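Local coordinates for succinylglutamate desuccinylase (PDB 2BCO), which probably hydrolyses N-succinylglutamate to succinate and glutamate, the last step of arginine degradation by the AST pathway, using one zinc ion per subunit, at residues 114-119 and 132-137. Residues are numbered along the deposited sequence; the frame is centred on the assembly and turned at random.
Sequences RLFDEK and TLKLLV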
loop_
_atom_site.group_PDB
_atom_site.type_symbol
_atom_site.label_atom_id
_atom_site.label_comp_id
_atom_site.label_asym_id
_atom_site.label_seq_id
_atom_site.Cartn_x
_atom_site.Cartn_y
_atom_site.Cartn_z
ATOM N N ARG A 114 6.994 -9.711 0.622
ATOM C CA ARG A 114 6.696 -11.061 1.082
ATOM C C ARG A 114 7.658 -11.400 2.218
ATOM O O ARG A 114 7.633 -12.496 2.765
ATOM C CB ARG A 114 6.882 -12.068 -0.053
ATOM C CG ARG A 114 5.642 -12.276 -0.905
ATOM C CD ARG A 114 5.959 -13.016 -2.203
ATOM N NE ARG A 114 4.804 -13.057 -3.100
ATOM C CZ ARG A 114 4.869 -13.319 -4.403
ATOM N NH1 ARG A 114 6.038 -13.564 -4.980
ATOM N NH2 ARG A 114 3.763 -13.327 -5.135
ATOM N N LEU A 115 8.486 -10.431 2.584
ATOM C CA LEU A 115 9.519 -10.633 3.592
ATOM C C LEU A 115 9.307 -10.053 4.979
ATOM O O LEU A 115 10.258 -9.960 5.747
ATOM C CB LEU A 115 10.841 -10.102 3.041
ATOM C CG LEU A 115 11.201 -10.633 1.651
ATOM C CD1 LEU A 115 12.499 -10.010 1.171
ATOM C CD2 LEU A 115 11.327 -12.151 1.719
ATOM N N PHE A 116 8.081 -9.670 5.316
ATOM C CA PHE A 116 7.825 -9.103 6.632
ATOM C C PHE A 116 7.235 -10.073 7.653
ATOM O O PHE A 116 7.077 -9.703 8.811
ATOM C CB PHE A 116 6.926 -7.872 6.513
ATOM C CG PHE A 116 7.595 -6.706 5.852
ATOM C CD1 PHE A 116 8.480 -5.899 6.563
ATOM C CD2 PHE A 116 7.391 -6.448 4.494
ATOM C CE1 PHE A 116 9.150 -4.847 5.937
ATOM C CE2 PHE A 116 8.054 -5.403 3.859
ATOM C CZ PHE A 116 8.941 -4.600 4.578
ATOM N N ASP A 117 6.906 -11.297 7.241
ATOM C CA ASP A 117 6.351 -12.268 8.187
ATOM C C ASP A 117 7.435 -13.032 8.954
ATOM O O ASP A 117 8.623 -12.922 8.651
ATOM C CB ASP A 117 5.400 -13.256 7.489
ATOM C CG ASP A 117 6.092 -14.124 6.450
ATOM O OD1 ASP A 117 5.414 -15.013 5.893
ATOM O OD2 ASP A 117 7.296 -13.924 6.176
ATOM N N GLU A 118 7.011 -13.806 9.947
ATOM C CA GLU A 118 7.932 -14.565 10.787
ATOM C C GLU A 118 8.511 -15.863 10.212
ATOM O O GLU A 118 9.232 -16.569 10.912
ATOM C CB GLU A 118 7.274 -14.862 12.143
ATOM C CG GLU A 118 7.197 -13.664 13.081
ATOM C CD GLU A 118 6.502 -13.983 14.400
ATOM O OE1 GLU A 118 5.292 -14.302 14.380
ATOM O OE2 GLU A 118 7.166 -13.916 15.458
ATOM N N LYS A 119 8.206 -16.184 8.958
ATOM C CA LYS A 119 8.739 -17.407 8.350
ATOM C C LYS A 119 10.239 -17.267 8.107
ATOM O O LYS A 119 10.799 -16.181 8.256
ATOM C CB LYS A 119 8.044 -17.699 7.019
ATOM C CG LYS A 119 6.550 -17.957 7.130
ATOM C CD LYS A 119 5.933 -18.142 5.750
ATOM C CE LYS A 119 4.416 -18.207 5.823
ATOM N NZ LYS A 119 3.801 -18.296 4.471
ATOM N N THR A 132 15.549 -3.363 7.668
ATOM C CA THR A 132 15.679 -1.939 7.964
ATOM C C THR A 132 14.310 -1.254 8.065
ATOM O O THR A 132 14.116 -0.372 8.897
ATOM C CB THR A 132 16.495 -1.193 6.880
ATOM O OG1 THR A 132 17.839 -1.693 6.861
ATOM C CG2 THR A 132 16.519 0.309 7.166
ATOM N N LEU A 133 13.364 -1.654 7.219
ATOM C CA LEU A 133 12.038 -1.044 7.246
ATOM C C LEU A 133 11.312 -1.308 8.567
ATOM O O LEU A 133 10.609 -0.433 9.085
ATOM C CB LEU A 133 11.202 -1.536 6.057
ATOM C CG LEU A 133 11.760 -1.105 4.686
ATOM C CD1 LEU A 133 10.988 -1.771 3.560
ATOM C CD2 LEU A 133 11.689 0.414 4.551
ATOM N N LYS A 134 11.492 -2.503 9.122
ATOM C CA LYS A 134 10.850 -2.832 10.391
ATOM C C LYS A 134 11.371 -1.898 11.476
ATOM O O LYS A 134 10.639 -1.541 12.398
ATOM C CB LYS A 134 11.130 -4.282 10.794
ATOM C CG LYS A 134 10.724 -5.326 9.777
ATOM C CD LYS A 134 10.978 -6.714 10.332
ATOM C CE LYS A 134 10.581 -7.790 9.342
ATOM N NZ LYS A 134 10.835 -9.157 9.890
ATOM N N LEU A 135 12.642 -1.519 11.360
ATOM C CA LEU A 135 13.280 -0.610 12.314
ATOM C C LEU A 135 12.691 0.803 12.205
ATOM O O LEU A 135 12.415 1.448 13.212
ATOM C CB LEU A 135 14.791 -0.564 12.054
ATOM C CG LEU A 135 15.747 -1.461 12.849
ATOM C CD1 LEU A 135 15.066 -2.739 13.287
ATOM C CD2 LEU A 135 16.983 -1.754 11.994
ATOM N N LEU A 136 12.514 1.279 10.972
ATOM C CA LEU A 136 11.950 2.608 10.730
ATOM C C LEU A 136 10.544 2.703 11.310
ATOM O O LEU A 136 10.149 3.741 11.835
ATOM C CB LEU A 136 11.881 2.894 9.235
ATOM C CG LEU A 136 13.184 2.838 8.445
ATOM C CD1 LEU A 136 12.900 3.199 7.000
ATOM C CD2 LEU A 136 14.199 3.803 9.042
ATOM N N VAL A 137 9.784 1.619 11.194
ATOM C CA VAL A 137 8.428 1.591 11.708
ATOM C C VAL A 137 8.467 1.711 13.220
ATOM O O VAL A 137 7.743 2.517 13.816
ATOM C CB VAL A 137 7.707 0.270 11.328
ATOM C CG1 VAL A 137 6.406 0.138 12.110
ATOM C CG2 VAL A 137 7.424 0.247 9.839
HETATM O O HOH W 1 10.647 -11.175 8.290
#
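Phe116 presents the edge of its ring to helix 125-141, where Leu133 and Lys134 meet it. Phe116 CZ lies 3.6 Å from Leu133 CD1, and Phe116 CE1 lies 3.9 Å from Leu133 CB. Further round the rim, Phe116 CD1 is 4.0 Å from Lys134 CG. Leu133 CB and Lys134 CG both lie in the plane of the ring, so the helix packs on its edge. Phe203 of helix 203-211 stacks on the ring and also touches Leu133.

Lys134 and Phe116 run past each other in opposite directions. CG of Lys134 is anti to its carbonyl carbon (chi1 -56°), and the rest of the chain is fully extended. This carries the ammonium group beyond the ring to the loop backbone. There Lys134 NZ donates to a water, 2.6 Å away. The same water donates to Leu115 O at 2.8 Å and to Asp117 O at 2.7 Å. Lys134 NZ is 3.9 Å from Phe116 O, so the polar link to the loop runs through the water.

The contact joins the loop before helix 125-141 to that helix, within the catalytic domain. The Phe116 side chain is about 8 Å from that of the zinc ligand His155, so the contact lies near the zinc site but takes no part in it. Apolar contact therefore seats the ring, while one water relays the hydrogen bonding of the lysine's ammonium group to two loop carbonyls, Leu115 O and Asp117 O.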